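Local coordinates for protein NAD-dependent dehydrogenase (Rhizobium meliloti, PDB 4Z0P) that reduces glyoxylate and hydroxypyruvate with NADPH as the hydride donor, as a member of the D-2-hydroxyacid dehydrogenase family, at residues 7-12 with 43-48; 31-34 with 39-42; 301-304 with 308-311. One frame throughout, in Å; residues are numbered along the deposited sequence.

Interaction 1: residues 7-12 with 43-48; sequences PVIVDL and RDLSGI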
loop_
_atom_site.group_PDB
_atom_site.type_symbol
_atom_site.label_atom_id
_atom_site.label_comp_id
_atom_site.label_asym_id
_atom_site.label_seq_id
_atom_site.Cartn_x
_atom_site.Cartn_y
_atom_site.Cartn_z
ATOM N N PRO A 7 -24.602 31.290 16.094
ATOM C CA PRO A 7 -23.893 30.929 14.860
ATOM C C PRO A 7 -22.669 30.052 15.096
ATOM O O PRO A 7 -22.223 29.859 16.246
ATOM C CB PRO A 7 -23.446 32.287 14.286
ATOM C CG PRO A 7 -24.347 33.300 14.920
ATOM C CD PRO A 7 -24.658 32.754 16.289
ATOM N N VAL A 8 -22.126 29.532 14.000
ATOM C CA VAL A 8 -20.884 28.777 14.033
ATOM C C VAL A 8 -19.952 29.479 13.079
ATOM O O VAL A 8 -20.302 29.694 11.918
ATOM C CB VAL A 8 -21.041 27.305 13.576
ATOM C CG1 VAL A 8 -19.707 26.569 13.636
ATOM C CG2 VAL A 8 -22.051 26.576 14.442
ATOM N N ILE A 9 -18.794 29.869 13.592
ATOM C CA ILE A 9 -17.731 30.450 12.771
ATOM C C ILE A 9 -16.915 29.304 12.160
ATOM O O ILE A 9 -16.518 28.383 12.865
ATOM C CB ILE A 9 -16.789 31.293 13.639
ATOM C CG1 ILE A 9 -17.529 32.532 14.159
ATOM C CG2 ILE A 9 -15.535 31.688 12.875
ATOM C CD1 ILE A 9 -16.903 33.143 15.400
ATOM N N VAL A 10 -16.662 29.423 10.857
ATOM C CA VAL A 10 -15.835 28.466 10.108
ATOM C C VAL A 10 -14.644 29.265 9.542
ATOM O O VAL A 10 -14.814 30.176 8.726
ATOM C CB VAL A 10 -16.640 27.782 8.987
ATOM C CG1 VAL A 10 -15.740 26.878 8.148
ATOM C CG2 VAL A 10 -17.791 26.967 9.580
ATOM N N ASP A 11 -13.439 28.931 10.017
ATOM C CA ASP A 11 -12.200 29.578 9.556
ATOM C C ASP A 11 -11.163 28.499 9.289
ATOM O O ASP A 11 -10.256 28.273 10.099
ATOM C CB ASP A 11 -11.688 30.590 10.578
ATOM C CG ASP A 11 -10.544 31.405 10.073
ATOM O OD1 ASP A 11 -10.241 31.408 8.877
ATOM O OD2 ASP A 11 -9.917 32.081 10.894
ATOM N N LEU A 12 -11.316 27.846 8.136
ATOM C CA LEU A 12 -10.558 26.659 7.788
ATOM C C LEU A 12 -9.737 26.868 6.550
ATOM O O LEU A 12 -10.305 27.010 5.470
ATOM C CB LEU A 12 -11.523 25.505 7.494
ATOM C CG LEU A 12 -12.363 25.001 8.663
ATOM C CD1 LEU A 12 -13.404 23.992 8.178
ATOM C CD2 LEU A 12 -11.484 24.399 9.724
ATOM N N ARG A 43 -17.392 41.571 9.931
ATOM C CA ARG A 43 -18.491 41.147 10.812
ATOM C C ARG A 43 -17.935 41.085 12.235
ATOM O O ARG A 43 -16.907 40.461 12.483
ATOM C CB ARG A 43 -18.980 39.775 10.336
ATOM C CG ARG A 43 -20.017 39.026 11.178
ATOM C CD ARG A 43 -21.368 39.672 11.185
ATOM N NE ARG A 43 -22.329 38.875 11.961
ATOM C CZ ARG A 43 -23.026 37.836 11.501
ATOM N NH1 ARG A 43 -22.894 37.412 10.243
ATOM N NH2 ARG A 43 -23.894 37.223 12.308
ATOM N N ASP A 44 -18.601 41.750 13.173
ATOM C CA ASP A 44 -18.239 41.562 14.566
ATOM C C ASP A 44 -18.648 40.157 15.008
ATOM O O ASP A 44 -19.759 39.705 14.705
ATOM C CB ASP A 44 -18.925 42.578 15.455
ATOM C CG ASP A 44 -18.403 42.503 16.849
ATOM O OD1 ASP A 44 -17.362 43.129 17.126
ATOM O OD2 ASP A 44 -19.001 41.767 17.630
ATOM N N LEU A 45 -17.762 39.463 15.720
ATOM C CA LEU A 45 -18.008 38.083 16.080
ATOM C C LEU A 45 -18.230 37.866 17.578
ATOM O O LEU A 45 -18.149 36.723 18.053
ATOM C CB LEU A 45 -16.890 37.187 15.548
ATOM C CG LEU A 45 -16.667 37.254 14.025
ATOM C CD1 LEU A 45 -15.432 36.447 13.609
ATOM C CD2 LEU A 45 -17.899 36.780 13.281
ATOM N N SER A 46 -18.535 38.945 18.300
ATOM C CA SER A 46 -18.923 38.795 19.698
ATOM C C SER A 46 -20.244 38.051 19.842
ATOM O O SER A 46 -21.076 38.049 18.951
ATOM C CB SER A 46 -19.046 40.157 20.375
ATOM O OG SER A 46 -17.854 40.895 20.257
ATOM N N GLY A 47 -20.425 37.420 20.984
ATOM C CA GLY A 47 -21.648 36.700 21.284
ATOM C C GLY A 47 -21.833 35.372 20.590
ATOM O O GLY A 47 -22.864 34.746 20.764
ATOM N N ILE A 48 -20.818 34.916 19.853
ATOM C CA ILE A 48 -20.866 33.663 19.125
ATOM C C ILE A 48 -20.125 32.597 19.932
ATOM O O ILE A 48 -19.011 32.831 20.405
ATOM C CB ILE A 48 -20.241 33.818 17.718
ATOM C CG1 ILE A 48 -21.079 34.809 16.896
ATOM C CG2 ILE A 48 -20.133 32.454 17.031
ATOM C CD1 ILE A 48 -20.467 35.152 15.563
#

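Interaction 2: residues 31-34 with 39-42; sequences EVID and AHQE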
loop_
_atom_site.group_PDB
_atom_site.type_symbol
_atom_site.label_atom_id
_atom_site.label_comp_id
_atom_site.label_asym_id
_atom_site.label_seq_id
_atom_site.Cartn_x
_atom_site.Cartn_y
_atom_site.Cartn_z
ATOM N N GLU A 31 -26.824 30.108 11.831
ATOM C CA GLU A 31 -26.082 30.863 10.844
ATOM C C GLU A 31 -24.653 30.328 10.832
ATOM O O GLU A 31 -24.080 30.090 11.893
ATOM C CB GLU A 31 -26.083 32.349 11.180
ATOM C CG GLU A 31 -25.420 33.189 10.095
ATOM C CD GLU A 31 -25.299 34.670 10.422
ATOM O OE1 GLU A 31 -25.669 35.101 11.537
ATOM O OE2 GLU A 31 -24.795 35.397 9.537
ATOM N N VAL A 32 -24.103 30.096 9.634
ATOM C CA VAL A 32 -22.724 29.638 9.468
ATOM C C VAL A 32 -21.984 30.818 8.857
ATOM O O VAL A 32 -22.423 31.365 7.863
ATOM C CB VAL A 32 -22.634 28.403 8.556
ATOM C CG1 VAL A 32 -21.187 27.967 8.407
ATOM C CG2 VAL A 32 -23.464 27.275 9.151
ATOM N N ILE A 33 -20.887 31.226 9.483
ATOM C CA ILE A 33 -20.128 32.403 9.084
ATOM C C ILE A 33 -18.765 31.890 8.619
ATOM O O ILE A 33 -17.881 31.623 9.436
ATOM C CB ILE A 33 -19.997 33.394 10.255
ATOM C CG1 ILE A 33 -21.373 33.800 10.778
ATOM C CG2 ILE A 33 -19.232 34.615 9.829
ATOM C CD1 ILE A 33 -21.343 34.592 12.060
ATOM N N ASP A 34 -18.617 31.742 7.298
ATOM C CA ASP A 34 -17.391 31.255 6.697
ATOM C C ASP A 34 -16.462 32.434 6.457
ATOM O O ASP A 34 -16.709 33.272 5.573
ATOM C CB ASP A 34 -17.692 30.550 5.383
ATOM C CG ASP A 34 -16.458 29.988 4.701
ATOM O OD1 ASP A 34 -15.325 30.097 5.221
ATOM O OD2 ASP A 34 -16.630 29.420 3.586
ATOM N N ALA A 39 -17.253 38.748 2.197
ATOM C CA ALA A 39 -18.400 39.453 2.759
ATOM C C ALA A 39 -18.374 39.531 4.274
ATOM O O ALA A 39 -19.012 40.416 4.850
ATOM C CB ALA A 39 -19.699 38.807 2.289
ATOM N N HIS A 40 -17.661 38.601 4.924
ATOM C CA HIS A 40 -17.589 38.529 6.394
ATOM C C HIS A 40 -16.362 39.134 7.028
ATOM O O HIS A 40 -16.184 38.979 8.236
ATOM C CB HIS A 40 -17.669 37.061 6.848
ATOM C CG HIS A 40 -18.936 36.392 6.469
ATOM N ND1 HIS A 40 -20.177 36.985 6.651
ATOM C CD2 HIS A 40 -19.173 35.182 5.911
ATOM C CE1 HIS A 40 -21.116 36.163 6.218
ATOM N NE2 HIS A 40 -20.535 35.052 5.793
ATOM N N GLN A 41 -15.556 39.883 6.271
ATOM C CA GLN A 41 -14.267 40.363 6.782
ATOM C C GLN A 41 -14.353 41.420 7.868
ATOM O O GLN A 41 -13.335 41.741 8.464
ATOM C CB GLN A 41 -13.406 40.980 5.660
ATOM C CG GLN A 41 -13.037 39.998 4.626
ATOM C CD GLN A 41 -12.070 40.613 3.657
ATOM O OE1 GLN A 41 -12.422 41.482 2.805
ATOM N NE2 GLN A 41 -10.860 40.214 3.798
ATOM N N GLU A 42 -15.514 42.046 8.021
ATOM C CA GLU A 42 -15.712 43.083 9.033
ATOM C C GLU A 42 -16.755 42.714 10.091
ATOM O O GLU A 42 -16.985 43.481 11.009
ATOM C CB GLU A 42 -16.095 44.379 8.375
ATOM C CG GLU A 42 -14.908 44.966 7.602
ATOM C CD GLU A 42 -15.170 46.318 7.017
ATOM O OE1 GLU A 42 -16.162 46.976 7.387
ATOM O OE2 GLU A 42 -14.383 46.735 6.136
HETATM O O HOH W 1 -20.823 32.264 5.445
#

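Interaction 3: residues 301-304 with 308-311; sequences IARF and LPLE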
loop_
_atom_site.group_PDB
_atom_site.type_symbol
_atom_site.label_atom_id
_atom_site.label_comp_id
_atom_site.label_asym_id
_atom_site.label_seq_id
_atom_site.Cartn_x
_atom_site.Cartn_y
_atom_site.Cartn_z
ATOM N N ILE A 301 -21.445 19.886 19.699
ATOM C CA ILE A 301 -22.325 20.995 20.098
ATOM C C ILE A 301 -23.582 20.431 20.789
ATOM O O ILE A 301 -23.985 20.930 21.841
ATOM C CB ILE A 301 -22.720 21.898 18.908
ATOM C CG1 ILE A 301 -21.524 22.740 18.466
ATOM C CG2 ILE A 301 -23.871 22.831 19.292
ATOM C CD1 ILE A 301 -21.682 23.468 17.141
ATOM N N ALA A 302 -24.192 19.394 20.215
ATOM C CA ALA A 302 -25.423 18.843 20.787
ATOM C C ALA A 302 -25.166 18.259 22.173
ATOM O O ALA A 302 -25.968 18.442 23.103
ATOM C CB ALA A 302 -26.038 17.798 19.863
ATOM N N ARG A 303 -24.047 17.565 22.327
ATOM C CA ARG A 303 -23.651 17.062 23.642
ATOM C C ARG A 303 -23.478 18.214 24.642
ATOM O O ARG A 303 -24.006 18.166 25.748
ATOM C CB ARG A 303 -22.358 16.245 23.556
ATOM C CG ARG A 303 -22.500 14.891 22.869
ATOM C CD ARG A 303 -21.150 14.181 22.798
ATOM N NE ARG A 303 -20.645 13.853 24.130
ATOM C CZ ARG A 303 -20.998 12.786 24.847
ATOM N NH1 ARG A 303 -21.867 11.889 24.379
ATOM N NH2 ARG A 303 -20.479 12.613 26.057
ATOM N N PHE A 304 -22.739 19.237 24.235
ATOM C CA PHE A 304 -22.444 20.396 25.078
ATOM C C PHE A 304 -23.715 21.047 25.585
ATOM O O PHE A 304 -23.875 21.278 26.794
ATOM C CB PHE A 304 -21.623 21.415 24.279
ATOM C CG PHE A 304 -21.128 22.578 25.090
ATOM C CD1 PHE A 304 -20.178 22.391 26.093
ATOM C CD2 PHE A 304 -21.599 23.867 24.851
ATOM C CE1 PHE A 304 -19.712 23.466 26.846
ATOM C CE2 PHE A 304 -21.135 24.953 25.603
ATOM C CZ PHE A 304 -20.190 24.749 26.599
ATOM N N LEU A 308 -23.890 17.103 28.439
ATOM C CA LEU A 308 -22.994 15.948 28.382
ATOM C C LEU A 308 -21.549 16.396 28.156
ATOM O O LEU A 308 -21.324 17.444 27.561
ATOM C CB LEU A 308 -23.413 14.989 27.270
ATOM C CG LEU A 308 -24.797 14.357 27.419
ATOM C CD1 LEU A 308 -25.207 13.685 26.121
ATOM C CD2 LEU A 308 -24.819 13.347 28.556
ATOM N N PRO A 309 -20.573 15.612 28.657
ATOM C CA PRO A 309 -19.170 15.990 28.482
ATOM C C PRO A 309 -18.748 16.003 27.022
ATOM O O PRO A 309 -19.111 15.103 26.274
ATOM C CB PRO A 309 -18.387 14.911 29.246
ATOM C CG PRO A 309 -19.365 13.876 29.660
ATOM C CD PRO A 309 -20.735 14.458 29.562
ATOM N N LEU A 310 -17.988 17.019 26.627
ATOM C CA LEU A 310 -17.355 17.014 25.315
ATOM C C LEU A 310 -16.379 15.855 25.211
ATOM O O LEU A 310 -15.762 15.458 26.199
ATOM C CB LEU A 310 -16.614 18.336 25.070
ATOM C CG LEU A 310 -17.500 19.568 24.897
ATOM C CD1 LEU A 310 -16.684 20.834 25.121
ATOM C CD2 LEU A 310 -18.116 19.580 23.506
ATOM N N GLU A 311 -16.235 15.330 24.004
ATOM C CA GLU A 311 -15.276 14.260 23.703
ATOM C C GLU A 311 -14.084 14.842 22.957
ATOM O O GLU A 311 -14.213 15.860 22.284
ATOM C CB GLU A 311 -15.957 13.178 22.866
ATOM C CG GLU A 311 -17.074 12.478 23.634
ATOM C CD GLU A 311 -18.054 11.716 22.759
ATOM O OE1 GLU A 311 -18.309 12.110 21.605
ATOM O OE2 GLU A 311 -18.599 10.718 23.251
#

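Interaction 1: residues 7-12 with 43-48
The amide N of Ser46 gives its hydrogen to Asp44 OD2 (2.9 Å, N-H...O angle 156°), an Asx turn that shapes the loop from which Leu45 and Ile48 close on Pro7 and Ile9. The donor meets OD2 from above the carboxylate plane, 50° out of it. A type II beta turn from Leu45 to Ile48 overlaps it, with Gly47 at positive phi, and the backbone of Gly47 is also tied to Asp66.

Across the contact the side chains meet through apolar atoms alone. Ile9 extends its CD1 methyl between two loop side chains, 3.7 Å from Ile48 CG2 and 4.0 Å from Leu45 CD1. With Ile9 CG1 anti to its own carbonyl carbon (chi1 -68°), the longer branch is the one that makes these contacts. The side chain of Ile48 crosses those of Ile9 and Pro7 at about a right angle. Its CG2 methyl rests 3.4 Å from the carbonyl oxygen Pro7 O, while its CG1 reaches the proline ring at Pro7 CG, 4.1 Å away. Ile33 adds to the same cluster, touching Pro7 and Ile48, and Leu60 covers Leu45.

The loop thus packs Leu45 and Ile48 against Ile9, on one face of the sheet, and Ile48 against Pro7 just before strand 8-12, which lies between strands 32-34 and 50-54 in a parallel sheet of order 2-1-3-4-5, the order of the flavodoxin-like substrate-binding domain of D-2-hydroxyacid dehydrogenases.

Interaction 2: residues 31-34 with 39-42
The His40 ring lies over the CG2 branch of Ile33 and turns one edge to the backbone of Asp34, so face and edge have different partners. Over the face stands the CG2 methyl, 3.9 Å from the ring centroid and 15° off the ring normal, which is CH-pi geometry. The methyl is offset toward the rim, on the side of the ring that carries His40 CG, 3.8 Å from Ile33 CG2. Ile33 can offer this branch because its chi1 of -57° puts CG1 beside the backbone N and CG2 anti to it.

In the ring plane, the edge at His40 CD2 faces Asp34 O, 3.1 Å away, a close approach of a polarised C-H to a carbonyl oxygen. Next to it on the ring, His40 NE2 meets a water at 2.8 Å. That water donates to Val32 O (3.0 Å) and accepts from Asp34 N (2.9 Å), joining the histidine to two backbone groups of the strand. The carboxylate of Asp34 is engaged separately, through OD1, by the amide of Ala36.

With an alanine in place of His40, the Ile33 methyl would probably lose the flat surface it packs on, and the water would be left with two backbone partners and less firmly placed.

Since Ile33 pairs through its backbone with Val8 and Val10, Val32 O and Asp34 N belong to the other side of strand 32-34, where a water and a histidine stand in for a further strand. This is an edge strand of a parallel alpha/beta sheet, met on its outer side by His40 of the following loop.

Interaction 3: residues 301-304 with 308-311
The C-terminal end of helix 290-305 is tied to the chain that leaves it, with Arg303 as the main link. Its carbonyl Arg303 O accepts from Leu308 N (2.9 Å, N-H...O angle 148°), holding the turn after the helix close. Its side chain bends at chi3 (65°), and the guanidinium grips a single oxygen side-on: NE and NH2 donate to Pro309 O at 2.9 and 2.8 Å, and that oxygen lies in the guanidinium plane. Both faces of the group are also occupied. Glu311 OE2 sits over the centre of one, 3.5 Å from Arg303 CZ, with the carboxylate stacked 4° from parallel. Arg303 NH1 is 3.7 Å from Glu311 OE2, a long salt bridge in which no N-H points at the oxygen. Leu308 CB covers the opposite face near the rim. Glu311 OE1 is taken by Gln300 NE2, which should steady the carboxylate in its stack.

Phe304 and Leu310 make a separate apolar patch, with Phe304 CD1 3.9 Å from Leu310 CD1. Both side chains rest on Val69 of strand 69-72, and Phe304 also touches Tyr50 of strand 50-54, so the helix end lies against both neighbouring strands, and the chain after it against strand 69-72.

Along the chain both segments of interaction 2 fall between the two segments of interaction 1, and interaction 3 comes some 250 residues later, near the C-terminus. Interactions 1 and 2 have centres 7 Å apart and rest on strands 8-12 and 32-34, neighbours in one sheet; a salt bridge from Arg43 NH1 to Glu31 OE2 (2.9 Å) joins them. The centre of interaction 3 lies about 19 Å from that of interaction 1 and about 25 Å from that of interaction 2. Helix 290-305 carries it back to the N-terminal sheet, where Ile301 CD1 meets Val8 CG2 at 4.1 Å. Segments near both chain ends therefore contribute to the domain built on the five-stranded sheet.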